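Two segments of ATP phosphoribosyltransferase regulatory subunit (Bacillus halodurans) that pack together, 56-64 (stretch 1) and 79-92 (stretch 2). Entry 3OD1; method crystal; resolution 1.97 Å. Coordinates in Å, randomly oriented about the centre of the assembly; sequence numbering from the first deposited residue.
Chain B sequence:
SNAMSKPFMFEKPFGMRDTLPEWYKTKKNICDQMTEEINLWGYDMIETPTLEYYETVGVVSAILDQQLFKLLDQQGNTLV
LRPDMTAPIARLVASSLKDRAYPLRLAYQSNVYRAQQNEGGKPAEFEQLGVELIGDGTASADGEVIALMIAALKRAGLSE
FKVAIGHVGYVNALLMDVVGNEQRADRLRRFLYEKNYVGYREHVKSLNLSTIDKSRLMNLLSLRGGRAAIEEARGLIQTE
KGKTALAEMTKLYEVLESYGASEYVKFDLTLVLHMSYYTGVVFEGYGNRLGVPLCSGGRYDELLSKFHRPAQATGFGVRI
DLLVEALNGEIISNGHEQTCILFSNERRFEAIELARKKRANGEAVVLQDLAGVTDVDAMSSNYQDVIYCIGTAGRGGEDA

Stretch 1 56-64: TVGVVSAIL
Stretch 2, residues 79-92: LVLRPDMTAPIARL

Stretch 1 enters as helix 56-60 and leaves helical phi/psi at Ser 61 (-64/151); stretch 2 runs from strand 79-81 through a turn into helix 86-92. The helix axes approach to 9.3 Å at 130° between N-to-C directions. The nearest CA pairs give the register: Gly 58 CA to Val 80 CA 6.3 Å, Ser 61 CA to Ala 87 CA 5.6 Å, Ile 63 CA to Pro 83 CA 6.4 Å.

The polar link is one direct hydrogen bond: Ser 61 OG, at chi1 t, donates to Asp 84 OD1 at 2.6 Å. Ser 61 OG also accepts from Ile 63 N (3.0 Å, 157°). Asp 84 (-160/174, chi1 p) uses its other oxygen to cap the second helix, Ala 87 N donating to Asp 84 OD2 at 2.8 Å and 173°. A water bridges alongside, accepting from Ala 62 N (3.1 Å) and donating to Asp 84 OD2 (2.8 Å).

Apolar contacts accompany this link. Val 57 (chi1 t) points toward stretch 2, its CG1 lying 3.9 Å from Ala 87 CB and 4.0 Å from Pro 88 CD; its CG2 meets the guanidinium edge of Arg 91, 4.2 Å from NE. Ile 63 (m, m) sets CG1 3.6 Å from Pro 83 CB. Gly 58 CA lies 4.2 Å from Val 80 CG2; an ideal CB there would crowd Val 80 CG1 at 3.3 Å.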

# COMPACT_ATOMS: atom_id res chain seq x y z
N THR B 56 -15.62 -6.50 -16.79
CA THR B 56 -15.78 -5.05 -16.85
C THR B 56 -14.44 -4.32 -16.90
O THR B 56 -13.96 -3.96 -17.97
CB THR B 56 -16.64 -4.54 -15.68
OG1 THR B 56 -16.03 -4.89 -14.43
CG2 THR B 56 -18.05 -5.16 -15.74
N VAL B 57 -13.83 -4.11 -15.74
CA VAL B 57 -12.55 -3.42 -15.65
C VAL B 57 -11.43 -4.20 -16.33
O VAL B 57 -10.61 -3.63 -17.06
CB VAL B 57 -12.19 -3.16 -14.17
CG1 VAL B 57 -10.76 -2.65 -14.03
CG2 VAL B 57 -13.20 -2.19 -13.55
N GLY B 58 -11.38 -5.51 -16.11
CA GLY B 58 -10.32 -6.31 -16.71
C GLY B 58 -10.20 -6.06 -18.20
O GLY B 58 -9.12 -5.74 -18.71
N VAL B 59 -11.31 -6.19 -18.92
CA VAL B 59 -11.29 -6.06 -20.38
C VAL B 59 -10.98 -4.66 -20.90
O VAL B 59 -10.33 -4.52 -21.94
CB VAL B 59 -12.61 -6.57 -21.02
CG1 VAL B 59 -12.77 -8.08 -20.81
CG2 VAL B 59 -13.81 -5.82 -20.45
N VAL B 60 -11.43 -3.61 -20.22
CA VAL B 60 -11.21 -2.26 -20.75
C VAL B 60 -9.86 -1.69 -20.35
O VAL B 60 -9.49 -0.58 -20.74
CB VAL B 60 -12.35 -1.29 -20.36
CG1 VAL B 60 -13.67 -1.79 -20.92
CG2 VAL B 60 -12.42 -1.13 -18.84
N SER B 61 -9.11 -2.46 -19.57
CA SER B 61 -7.75 -2.08 -19.19
C SER B 61 -6.83 -2.02 -20.42
O SER B 61 -7.05 -2.74 -21.41
CB SER B 61 -7.18 -3.09 -18.19
OG SER B 61 -5.80 -2.87 -17.97
N ALA B 62 -5.81 -1.17 -20.35
CA ALA B 62 -4.80 -1.09 -21.40
C ALA B 62 -3.91 -2.33 -21.42
O ALA B 62 -3.25 -2.62 -22.42
CB ALA B 62 -3.95 0.17 -21.24
N ILE B 63 -3.87 -3.04 -20.30
CA ILE B 63 -3.07 -4.25 -20.16
C ILE B 63 -3.67 -5.37 -21.00
O ILE B 63 -4.87 -5.62 -20.94
CB ILE B 63 -2.98 -4.68 -18.67
CG1 ILE B 63 -2.57 -3.48 -17.83
CG2 ILE B 63 -1.98 -5.82 -18.50
CD1 ILE B 63 -1.34 -2.76 -18.36
N LEU B 64 -2.83 -6.04 -21.78
CA LEU B 64 -3.30 -7.07 -22.71
C LEU B 64 -3.88 -8.24 -21.95
O LEU B 64 -3.42 -8.56 -20.86
CB LEU B 64 -2.16 -7.55 -23.62
CG LEU B 64 -2.00 -6.82 -24.95
CD1 LEU B 64 -2.58 -5.41 -24.90
CD2 LEU B 64 -0.54 -6.82 -25.39
N LEU B 79 -12.36 -12.89 -11.69
CA LEU B 79 -11.88 -11.60 -11.23
C LEU B 79 -10.45 -11.41 -11.74
O LEU B 79 -9.81 -12.37 -12.18
CB LEU B 79 -11.90 -11.52 -9.69
CG LEU B 79 -13.23 -11.90 -9.00
CD1 LEU B 79 -13.12 -11.70 -7.48
CD2 LEU B 79 -14.42 -11.12 -9.56
N VAL B 80 -9.97 -10.18 -11.69
CA VAL B 80 -8.56 -9.90 -11.90
C VAL B 80 -8.01 -9.19 -10.68
O VAL B 80 -8.73 -8.46 -9.99
CB VAL B 80 -8.32 -9.02 -13.15
CG1 VAL B 80 -8.85 -9.69 -14.40
CG2 VAL B 80 -8.95 -7.65 -12.98
N LEU B 81 -6.74 -9.46 -10.37
CA LEU B 81 -5.97 -8.58 -9.51
C LEU B 81 -5.72 -7.35 -10.37
O LEU B 81 -5.28 -7.48 -11.51
CB LEU B 81 -4.67 -9.26 -9.09
CG LEU B 81 -4.84 -10.46 -8.15
CD1 LEU B 81 -3.51 -11.15 -7.79
CD2 LEU B 81 -5.57 -10.04 -6.87
N ARG B 82 -6.02 -6.17 -9.85
CA ARG B 82 -6.01 -4.98 -10.70
C ARG B 82 -4.73 -4.83 -11.53
O ARG B 82 -3.60 -4.80 -11.00
CB ARG B 82 -6.26 -3.72 -9.90
CG ARG B 82 -5.28 -3.53 -8.81
CD ARG B 82 -5.20 -2.09 -8.41
NE ARG B 82 -4.28 -1.95 -7.29
CZ ARG B 82 -4.66 -1.76 -6.04
NH1 ARG B 82 -5.94 -1.67 -5.75
NH2 ARG B 82 -3.75 -1.63 -5.09
N PRO B 83 -4.91 -4.74 -12.85
CA PRO B 83 -3.79 -4.60 -13.78
C PRO B 83 -3.24 -3.17 -13.82
O PRO B 83 -2.07 -2.97 -14.18
CB PRO B 83 -4.41 -5.00 -15.13
CG PRO B 83 -5.86 -4.74 -14.97
CD PRO B 83 -6.16 -5.07 -13.54
N ASP B 84 -4.07 -2.19 -13.48
CA ASP B 84 -3.68 -0.79 -13.56
C ASP B 84 -4.60 0.05 -12.67
O ASP B 84 -5.59 -0.46 -12.15
CB ASP B 84 -3.77 -0.30 -15.01
CG ASP B 84 -5.22 -0.30 -15.54
OD1 ASP B 84 -5.77 -1.39 -15.81
OD2 ASP B 84 -5.82 0.78 -15.67
N MSE B 85 -4.30 1.34 -12.53
CA MSE B 85 -5.17 2.22 -11.75
C MSE B 85 -6.09 3.11 -12.60
O MSE B 85 -7.04 3.71 -12.08
CB MSE B 85 -4.36 3.07 -10.76
CG MSE B 85 -3.93 2.28 -9.49
SE MSE B 85 -5.47 1.55 -8.52
CE MSE B 85 -6.32 3.21 -7.96
N THR B 86 -5.81 3.19 -13.90
CA THR B 86 -6.60 4.06 -14.77
C THR B 86 -8.03 3.55 -14.95
O THR B 86 -8.99 4.32 -14.81
CB THR B 86 -5.93 4.26 -16.14
OG1 THR B 86 -4.61 4.78 -15.96
CG2 THR B 86 -6.76 5.24 -16.98
N ALA B 87 -8.19 2.27 -15.27
CA ALA B 87 -9.54 1.73 -15.44
C ALA B 87 -10.33 1.72 -14.12
O ALA B 87 -11.52 2.08 -14.08
CB ALA B 87 -9.50 0.35 -16.11
N PRO B 88 -9.68 1.33 -13.00
CA PRO B 88 -10.40 1.47 -11.73
C PRO B 88 -10.76 2.92 -11.44
O PRO B 88 -11.86 3.18 -10.95
CB PRO B 88 -9.40 0.91 -10.70
CG PRO B 88 -8.64 -0.14 -11.49
CD PRO B 88 -8.48 0.48 -12.87
N ILE B 89 -9.89 3.87 -11.76
CA ILE B 89 -10.24 5.27 -11.51
C ILE B 89 -11.40 5.71 -12.42
O ILE B 89 -12.27 6.46 -12.00
CB ILE B 89 -9.01 6.19 -11.62
CG1 ILE B 89 -8.14 6.04 -10.37
CG2 ILE B 89 -9.45 7.64 -11.80
CD1 ILE B 89 -6.81 6.73 -10.45
N ALA B 90 -11.43 5.21 -13.65
CA ALA B 90 -12.54 5.52 -14.54
C ALA B 90 -13.86 5.02 -13.95
O ALA B 90 -14.88 5.73 -13.96
CB ALA B 90 -12.31 4.93 -15.93
N ARG B 91 -13.84 3.80 -13.41
CA ARG B 91 -15.02 3.25 -12.74
C ARG B 91 -15.45 4.14 -11.58
O ARG B 91 -16.63 4.44 -11.40
CB ARG B 91 -14.78 1.82 -12.23
CG ARG B 91 -16.02 1.21 -11.50
CD ARG B 91 -15.77 -0.20 -10.93
NE ARG B 91 -14.55 -0.27 -10.12
CZ ARG B 91 -14.32 0.45 -9.02
NH1 ARG B 91 -15.24 1.29 -8.57
NH2 ARG B 91 -13.17 0.32 -8.38
N LEU B 92 -14.47 4.56 -10.79
CA LEU B 92 -14.73 5.36 -9.60
C LEU B 92 -15.39 6.67 -10.02
O LEU B 92 -16.41 7.07 -9.46
CB LEU B 92 -13.41 5.64 -8.89
CG LEU B 92 -13.35 5.86 -7.39
CD1 LEU B 92 -11.92 6.16 -6.99
CD2 LEU B 92 -14.25 7.01 -7.01
O HOH W 1 -6.16 1.23 -18.44